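Local structure of 4-hydroxybutyrate coenzyme A transferase (Shewanella oneidensis, 2OAS) at residues 128-136 / 260-268; 154-162 / 275-285. The protein probably transfers coenzyme A between carboxylic acids, as expected of a 4-hydroxybutyrate coenzyme A transferase, and binds coenzyme A. All coordinates share one frame; numbering follows the deposited sequence.

Interaction 1. Residues 128-136 / 260-268; sequences SLGISVEAT and LVTGFALGS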
loop_
_atom_site.group_PDB
_atom_site.type_symbol
_atom_site.label_atom_id
_atom_site.label_comp_id
_atom_site.label_asym_id
_atom_site.label_seq_id
_atom_site.Cartn_x
_atom_site.Cartn_y
_atom_site.Cartn_z
ATOM N N SER A 128 -0.871 15.652 29.894
ATOM C CA SER A 128 -0.836 14.507 29.017
ATOM C C SER A 128 -2.036 14.474 28.073
ATOM O O SER A 128 -3.153 14.826 28.453
ATOM C CB SER A 128 -0.794 13.222 29.860
ATOM O OG SER A 128 -0.820 12.069 29.040
ATOM N N LEU A 129 -1.788 14.060 26.836
ATOM C CA LEU A 129 -2.833 13.931 25.838
ATOM C C LEU A 129 -3.658 12.713 26.186
ATOM O O LEU A 129 -4.634 12.404 25.511
ATOM C CB LEU A 129 -2.221 13.746 24.460
ATOM C CG LEU A 129 -1.460 14.966 23.966
ATOM C CD1 LEU A 129 -0.964 14.724 22.552
ATOM C CD2 LEU A 129 -2.366 16.173 24.010
ATOM N N GLY A 130 -3.242 12.004 27.230
ATOM C CA GLY A 130 -3.975 10.838 27.691
ATOM C C GLY A 130 -4.192 9.649 26.768
ATOM O O GLY A 130 -3.254 9.159 26.130
ATOM N N ILE A 131 -5.445 9.196 26.687
ATOM C CA ILE A 131 -5.768 8.022 25.883
ATOM C C ILE A 131 -5.695 8.191 24.371
ATOM O O ILE A 131 -5.892 7.222 23.625
ATOM C CB ILE A 131 -7.142 7.447 26.247
ATOM C CG1 ILE A 131 -8.237 8.475 25.959
ATOM C CG2 ILE A 131 -7.139 7.028 27.687
ATOM C CD1 ILE A 131 -9.635 7.962 26.230
ATOM N N SER A 132 -5.409 9.400 23.912
ATOM C CA SER A 132 -5.284 9.631 22.481
ATOM C C SER A 132 -4.111 10.500 22.102
ATOM O O SER A 132 -4.150 11.716 22.274
ATOM C CB SER A 132 -6.543 10.268 21.899
ATOM O OG SER A 132 -7.572 9.315 21.766
ATOM N N VAL A 133 -3.056 9.875 21.588
ATOM C CA VAL A 133 -1.900 10.624 21.144
ATOM C C VAL A 133 -2.090 10.814 19.653
ATOM O O VAL A 133 -2.045 11.935 19.149
ATOM C CB VAL A 133 -0.595 9.883 21.407
ATOM C CG1 VAL A 133 0.570 10.668 20.830
ATOM C CG2 VAL A 133 -0.408 9.697 22.906
ATOM N N GLU A 134 -2.316 9.717 18.947
ATOM C CA GLU A 134 -2.542 9.762 17.501
ATOM C C GLU A 134 -1.789 10.888 16.781
ATOM O O GLU A 134 -0.559 10.960 16.844
ATOM C CB GLU A 134 -4.055 9.846 17.184
ATOM C CG GLU A 134 -4.970 10.407 18.300
ATOM C CD GLU A 134 -5.636 11.719 17.917
ATOM O OE1 GLU A 134 -6.573 12.168 18.618
ATOM O OE2 GLU A 134 -5.217 12.307 16.910
ATOM N N ALA A 135 -2.513 11.763 16.104
ATOM C CA ALA A 135 -1.903 12.854 15.363
ATOM C C ALA A 135 -2.102 14.205 16.014
ATOM O O ALA A 135 -1.703 15.236 15.457
ATOM C CB ALA A 135 -2.465 12.891 13.962
ATOM N N THR A 136 -2.707 14.213 17.194
ATOM C CA THR A 136 -2.958 15.465 17.904
ATOM C C THR A 136 -1.630 16.099 18.346
ATOM O O THR A 136 -1.466 17.322 18.305
ATOM C CB THR A 136 -3.952 15.226 19.096
ATOM O OG1 THR A 136 -4.023 16.396 19.915
ATOM C CG2 THR A 136 -3.525 14.038 19.925
ATOM N N LEU A 260 3.711 -2.380 26.264
ATOM C CA LEU A 260 2.637 -2.379 25.279
ATOM C C LEU A 260 2.751 -1.050 24.538
ATOM O O LEU A 260 3.044 -0.028 25.154
ATOM C CB LEU A 260 1.273 -2.439 25.962
ATOM C CG LEU A 260 1.028 -3.609 26.899
ATOM C CD1 LEU A 260 -0.356 -3.495 27.517
ATOM C CD2 LEU A 260 1.155 -4.890 26.109
ATOM N N VAL A 261 2.531 -1.062 23.231
ATOM C CA VAL A 261 2.604 0.160 22.438
ATOM C C VAL A 261 1.305 0.350 21.618
ATOM O O VAL A 261 0.762 -0.617 21.090
ATOM C CB VAL A 261 3.842 0.114 21.476
ATOM C CG1 VAL A 261 3.972 1.415 20.686
ATOM C CG2 VAL A 261 5.123 -0.111 22.300
ATOM N N THR A 262 0.809 1.585 21.558
ATOM C CA THR A 262 -0.387 1.930 20.784
ATOM C C THR A 262 -0.439 3.421 20.532
ATOM O O THR A 262 0.331 4.192 21.116
ATOM C CB THR A 262 -1.728 1.620 21.494
ATOM O OG1 THR A 262 -1.672 2.089 22.851
ATOM C CG2 THR A 262 -2.033 0.166 21.448
ATOM N N GLY A 263 -1.374 3.810 19.672
ATOM C CA GLY A 263 -1.563 5.208 19.357
ATOM C C GLY A 263 -2.642 5.772 20.260
ATOM O O GLY A 263 -2.664 6.972 20.536
ATOM N N PHE A 264 -3.547 4.903 20.700
ATOM C CA PHE A 264 -4.640 5.285 21.596
ATOM C C PHE A 264 -5.354 4.093 22.241
ATOM O O PHE A 264 -5.068 2.937 21.934
ATOM C CB PHE A 264 -5.651 6.179 20.875
ATOM C CG PHE A 264 -5.984 5.730 19.494
ATOM C CD1 PHE A 264 -5.180 6.089 18.427
ATOM C CD2 PHE A 264 -7.090 4.925 19.273
ATOM C CE1 PHE A 264 -5.466 5.651 17.138
ATOM C CE2 PHE A 264 -7.398 4.473 17.984
ATOM C CZ PHE A 264 -6.583 4.835 16.910
ATOM N N ALA A 265 -6.262 4.394 23.159
ATOM C CA ALA A 265 -7.018 3.369 23.874
ATOM C C ALA A 265 -8.498 3.752 23.997
ATOM O O ALA A 265 -8.859 4.931 23.969
ATOM C CB ALA A 265 -6.423 3.172 25.266
ATOM N N LEU A 266 -9.344 2.747 24.169
ATOM C CA LEU A 266 -10.784 2.974 24.279
ATOM C C LEU A 266 -11.423 1.781 24.989
ATOM O O LEU A 266 -11.248 0.641 24.561
ATOM C CB LEU A 266 -11.387 3.116 22.883
ATOM C CG LEU A 266 -12.745 3.796 22.859
ATOM C CD1 LEU A 266 -12.498 5.283 23.033
ATOM C CD2 LEU A 266 -13.483 3.533 21.554
ATOM N N GLY A 267 -12.167 2.039 26.066
ATOM C CA GLY A 267 -12.794 0.948 26.800
ATOM C C GLY A 267 -13.367 1.384 28.130
ATOM O O GLY A 267 -13.683 2.560 28.310
ATOM N N SER A 268 -13.494 0.458 29.075
ATOM C CA SER A 268 -14.064 0.806 30.374
ATOM C C SER A 268 -13.122 1.593 31.287
ATOM O O SER A 268 -11.961 1.818 30.957
ATOM C CB SER A 268 -14.511 -0.458 31.095
ATOM O OG SER A 268 -13.389 -1.189 31.527
HETATM O O HOH W 1 -8.488 7.096 22.308
#
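Ser-132 and Phe-264 form a single beta bridge, their CA atoms 4.5 Å apart, where the loop leading into helix 136-142 meets the chain just past strand 260-262. Backbone bonds carry most of the contact. Ala-265 N donates to Ile-131 O at 2.9 Å, in the carbonyl plane. Gly-263 O accepts two N-H groups of the loop, Val-133 N at 3.1 Å almost in line with the carbonyl and Glu-134 N at 3.2 Å tilted from its plane, which pins the loop where it turns toward the helix. A water donates to Ile-131 O and Ala-265 O and lies close to Ser-132 OG, a hydroxyl hydrogen-bonded to Ser-26 O. The apolar contact between side chains is slight: Ile-131 CB faces Ala-265 CB at 4.4 Å. Phe-264 belongs to the coenzyme A pocket and touches the bound coenzyme A, its side chain about 4 Å from that of Glu-233, the residue that binds CoA covalently. Its CG sits between the backbone N and the carbonyl carbon (chi1 43°), and Glu-134 CB comes obliquely to the ring, 4.1 Å from Phe-264 CD1.

Interaction 2. Residues 154-162 / 275-285; sequences MPRTHGDGF and VDDNPAVIFMD
A parallel strand pairing joins 158-159 to 281-283 at the margin of a small three-stranded sheet. Phe-283 stands between two bonds: its N donates to His-158 O at 2.8 Å, and its O accepts from Asp-160 N at 3.1 Å. Gly-159, at positive phi between these partners, sets its CA 3.5 Å from Phe-283 O in a CA-H...O contact. The Thr-157 and Phe-283 side chains cross at about a right angle, with CG2 over one ring face in a CH-pi contact, while Thr-157 OG1 bonds to Gly-130 O. Polar side chains tie the preceding turns. Asp-277 OD1 receives His-158 NE2 at 2.8 Å, in the imidazole plane, and a weak salt bridge from Arg-156 NH1, whose NH2 pairs with Asp-122. Pro-279 CA lies over one face of the same imidazole, toward the rim, in a CH-pi contact. Asp-276, with CG anti to its N (chi1 -171°), reaches back to take Arg-156 N on OD1 at 2.7 Å. Asp-160 OD2 weakly accepts Asp-285 N. Helix 269-275 runs into the type II turn from Val-275 to Asn-278, Asp-285 caps the helix that follows, and strand 260-262 flanks 281-283 on its other side.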
loop_
_atom_site.group_PDB
_atom_site.type_symbol
_atom_site.label_atom_id
_atom_site.label_comp_id
_atom_site.label_asym_id
_atom_site.label_seq_id
_atom_site.Cartn_x
_atom_site.Cartn_y
_atom_site.Cartn_z
HETATM N N MSE A 154 -8.743 12.389 32.866
HETATM C CA MSE A 154 -7.846 11.950 31.812
HETATM C C MSE A 154 -6.617 11.304 32.436
HETATM O O MSE A 154 -5.900 11.930 33.221
HETATM C CB MSE A 154 -7.419 13.128 30.932
HETATM C CG MSE A 154 -6.633 12.727 29.687
HETATM SE SE MSE A 154 -7.597 11.511 28.509
HETATM C CE MSE A 154 -8.402 12.749 27.260
ATOM N N PRO A 155 -6.376 10.023 32.121
ATOM C CA PRO A 155 -5.204 9.352 32.681
ATOM C C PRO A 155 -3.898 9.942 32.126
ATOM O O PRO A 155 -3.851 10.409 30.987
ATOM C CB PRO A 155 -5.432 7.887 32.293
ATOM C CG PRO A 155 -6.296 7.960 31.069
ATOM C CD PRO A 155 -7.232 9.083 31.374
ATOM N N ARG A 156 -2.854 9.936 32.953
ATOM C CA ARG A 156 -1.526 10.456 32.600
ATOM C C ARG A 156 -0.735 9.360 31.904
ATOM O O ARG A 156 0.142 8.743 32.508
ATOM C CB ARG A 156 -0.804 10.876 33.878
ATOM C CG ARG A 156 0.565 11.513 33.703
ATOM C CD ARG A 156 1.029 12.019 35.053
ATOM N NE ARG A 156 2.198 12.877 34.993
ATOM C CZ ARG A 156 3.445 12.468 35.219
ATOM N NH1 ARG A 156 3.681 11.192 35.513
ATOM N NH2 ARG A 156 4.446 13.347 35.168
ATOM N N THR A 157 -1.038 9.129 30.631
ATOM C CA THR A 157 -0.386 8.087 29.850
ATOM C C THR A 157 1.101 8.307 29.606
ATOM O O THR A 157 1.557 9.445 29.505
ATOM C CB THR A 157 -1.068 7.903 28.459
ATOM O OG1 THR A 157 -0.971 9.120 27.706
ATOM C CG2 THR A 157 -2.541 7.535 28.627
ATOM N N HIS A 158 1.856 7.214 29.498
ATOM C CA HIS A 158 3.283 7.316 29.223
ATOM C C HIS A 158 3.531 7.264 27.731
ATOM O O HIS A 158 2.740 6.693 26.987
ATOM C CB HIS A 158 4.070 6.205 29.907
ATOM C CG HIS A 158 4.324 6.457 31.353
ATOM N ND1 HIS A 158 5.561 6.273 31.932
ATOM C CD2 HIS A 158 3.509 6.903 32.337
ATOM C CE1 HIS A 158 5.498 6.598 33.212
ATOM N NE2 HIS A 158 4.263 6.984 33.483
ATOM N N GLY A 159 4.636 7.867 27.304
ATOM C CA GLY A 159 4.963 7.910 25.889
ATOM C C GLY A 159 5.129 9.342 25.395
ATOM O O GLY A 159 5.698 10.177 26.100
ATOM N N ASP A 160 4.629 9.646 24.202
ATOM C CA ASP A 160 4.780 10.995 23.668
ATOM C C ASP A 160 3.619 11.947 23.907
ATOM O O ASP A 160 3.580 13.020 23.317
ATOM C CB ASP A 160 5.044 10.937 22.166
ATOM C CG ASP A 160 6.055 9.873 21.794
ATOM O OD1 ASP A 160 7.099 9.756 22.499
ATOM O OD2 ASP A 160 5.807 9.162 20.791
ATOM N N GLY A 161 2.682 11.580 24.771
ATOM C CA GLY A 161 1.550 12.452 25.018
ATOM C C GLY A 161 1.784 13.647 25.925
ATOM O O GLY A 161 0.843 14.385 26.210
ATOM N N PHE A 162 3.011 13.865 26.379
ATOM C CA PHE A 162 3.299 14.988 27.269
ATOM C C PHE A 162 3.467 16.337 26.572
ATOM O O PHE A 162 4.070 16.430 25.508
ATOM C CB PHE A 162 4.549 14.667 28.101
ATOM C CG PHE A 162 4.311 13.617 29.129
ATOM C CD1 PHE A 162 3.526 13.892 30.246
ATOM C CD2 PHE A 162 4.790 12.330 28.947
ATOM C CE1 PHE A 162 3.213 12.896 31.158
ATOM C CE2 PHE A 162 4.483 11.322 29.855
ATOM C CZ PHE A 162 3.695 11.607 30.966
ATOM N N VAL A 275 -4.001 2.034 32.210
ATOM C CA VAL A 275 -3.035 2.808 31.441
ATOM C C VAL A 275 -2.585 4.041 32.196
ATOM O O VAL A 275 -1.508 4.572 31.940
ATOM C CB VAL A 275 -3.613 3.221 30.061
ATOM C CG1 VAL A 275 -4.221 2.008 29.387
ATOM C CG2 VAL A 275 -4.634 4.326 30.206
ATOM N N ASP A 276 -3.397 4.483 33.142
ATOM C CA ASP A 276 -3.062 5.681 33.907
ATOM C C ASP A 276 -1.693 5.660 34.586
ATOM O O ASP A 276 -1.476 4.926 35.537
ATOM C CB ASP A 276 -4.146 5.976 34.945
ATOM C CG ASP A 276 -3.957 7.326 35.602
ATOM O OD1 ASP A 276 -3.304 8.192 34.980
ATOM O OD2 ASP A 276 -4.464 7.526 36.726
ATOM N N ASP A 277 -0.777 6.467 34.066
ATOM C CA ASP A 277 0.562 6.576 34.618
ATOM C C ASP A 277 1.227 5.215 34.751
ATOM O O ASP A 277 1.924 4.967 35.726
ATOM C CB ASP A 277 0.476 7.267 35.991
ATOM C CG ASP A 277 1.805 7.847 36.452
ATOM O OD1 ASP A 277 2.756 7.909 35.641
ATOM O OD2 ASP A 277 1.892 8.258 37.637
ATOM N N ASN A 278 1.018 4.345 33.763
ATOM C CA ASN A 278 1.591 2.998 33.768
ATOM C C ASN A 278 2.828 2.884 32.883
ATOM O O ASN A 278 2.725 2.860 31.651
ATOM C CB ASN A 278 0.558 1.974 33.300
ATOM C CG ASN A 278 0.976 0.541 33.583
ATOM O OD1 ASN A 278 2.164 0.229 33.672
ATOM N ND2 ASN A 278 -0.003 -0.344 33.717
ATOM N N PRO A 279 4.019 2.773 33.501
ATOM C CA PRO A 279 5.292 2.660 32.781
ATOM C C PRO A 279 5.311 1.558 31.727
ATOM O O PRO A 279 6.065 1.638 30.756
ATOM C CB PRO A 279 6.297 2.372 33.894
ATOM C CG PRO A 279 5.698 3.014 35.070
ATOM C CD PRO A 279 4.238 2.664 34.947
ATOM N N ALA A 280 4.500 0.527 31.924
ATOM C CA ALA A 280 4.478 -0.582 30.982
ATOM C C ALA A 280 3.646 -0.313 29.723
ATOM O O ALA A 280 3.759 -1.050 28.747
ATOM C CB ALA A 280 3.984 -1.854 31.683
ATOM N N VAL A 281 2.830 0.740 29.741
ATOM C CA VAL A 281 2.003 1.072 28.581
ATOM C C VAL A 281 2.480 2.359 27.928
ATOM O O VAL A 281 2.489 3.424 28.544
ATOM C CB VAL A 281 0.496 1.224 28.957
ATOM C CG1 VAL A 281 -0.342 1.414 27.698
ATOM C CG2 VAL A 281 0.015 -0.006 29.724
ATOM N N ILE A 282 2.877 2.258 26.669
ATOM C CA ILE A 282 3.368 3.406 25.940
ATOM C C ILE A 282 2.487 3.827 24.764
ATOM O O ILE A 282 2.292 3.078 23.799
ATOM C CB ILE A 282 4.784 3.143 25.417
ATOM C CG1 ILE A 282 5.722 2.871 26.598
ATOM C CG2 ILE A 282 5.268 4.334 24.584
ATOM C CD1 ILE A 282 5.794 4.010 27.608
ATOM N N PHE A 283 1.949 5.034 24.872
ATOM C CA PHE A 283 1.116 5.619 23.848
ATOM C C PHE A 283 2.081 6.399 22.988
ATOM O O PHE A 283 2.620 7.426 23.393
ATOM C CB PHE A 283 0.073 6.568 24.455
ATOM C CG PHE A 283 -1.070 5.861 25.118
ATOM C CD1 PHE A 283 -0.893 5.186 26.322
ATOM C CD2 PHE A 283 -2.328 5.831 24.510
ATOM C CE1 PHE A 283 -1.934 4.487 26.902
ATOM C CE2 PHE A 283 -3.376 5.130 25.086
ATOM C CZ PHE A 283 -3.184 4.461 26.289
HETATM N N MSE A 284 2.278 5.905 21.784
HETATM C CA MSE A 284 3.205 6.495 20.846
HETATM C C MSE A 284 2.477 7.185 19.706
HETATM O O MSE A 284 1.324 6.865 19.414
HETATM C CB MSE A 284 4.069 5.377 20.297
HETATM C CG MSE A 284 5.290 5.787 19.532
HETATM SE SE MSE A 284 6.203 4.146 19.116
HETATM C CE MSE A 284 7.127 3.949 20.801
ATOM N N ASP A 285 3.177 8.116 19.060
ATOM C CA ASP A 285 2.669 8.887 17.926
ATOM C C ASP A 285 2.407 7.981 16.728
ATOM O O ASP A 285 3.286 7.227 16.323
ATOM C CB ASP A 285 3.700 9.963 17.559
ATOM C CG ASP A 285 3.402 10.657 16.235
ATOM O OD1 ASP A 285 2.258 10.565 15.735
ATOM O OD2 ASP A 285 4.319 11.313 15.699
#

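Interactions 1 and 2 lie next to each other, their centres about 7 Å apart, and their segments alternate along the chain: 128-136, 154-162, 260-268, 275-285. Both use the three-stranded parallel sheet in which 281-283 is the middle strand between 158-159 and 260-262. Thr-262 O probably accepts from Met-284 N, and Leu-129 N probably donates to Gly-161 O, so each segment of one contact is bonded to a segment of the other; Val-133 CG2 also packs on Phe-283 CB. Segments 128-136 and 154-162 belong to the N-terminal part of the protein and 275-285 to the C-terminal part, which the contacts join. Interaction 1 is the more buried and reaches the coenzyme A pocket through Phe-264; interaction 2 lies farther out.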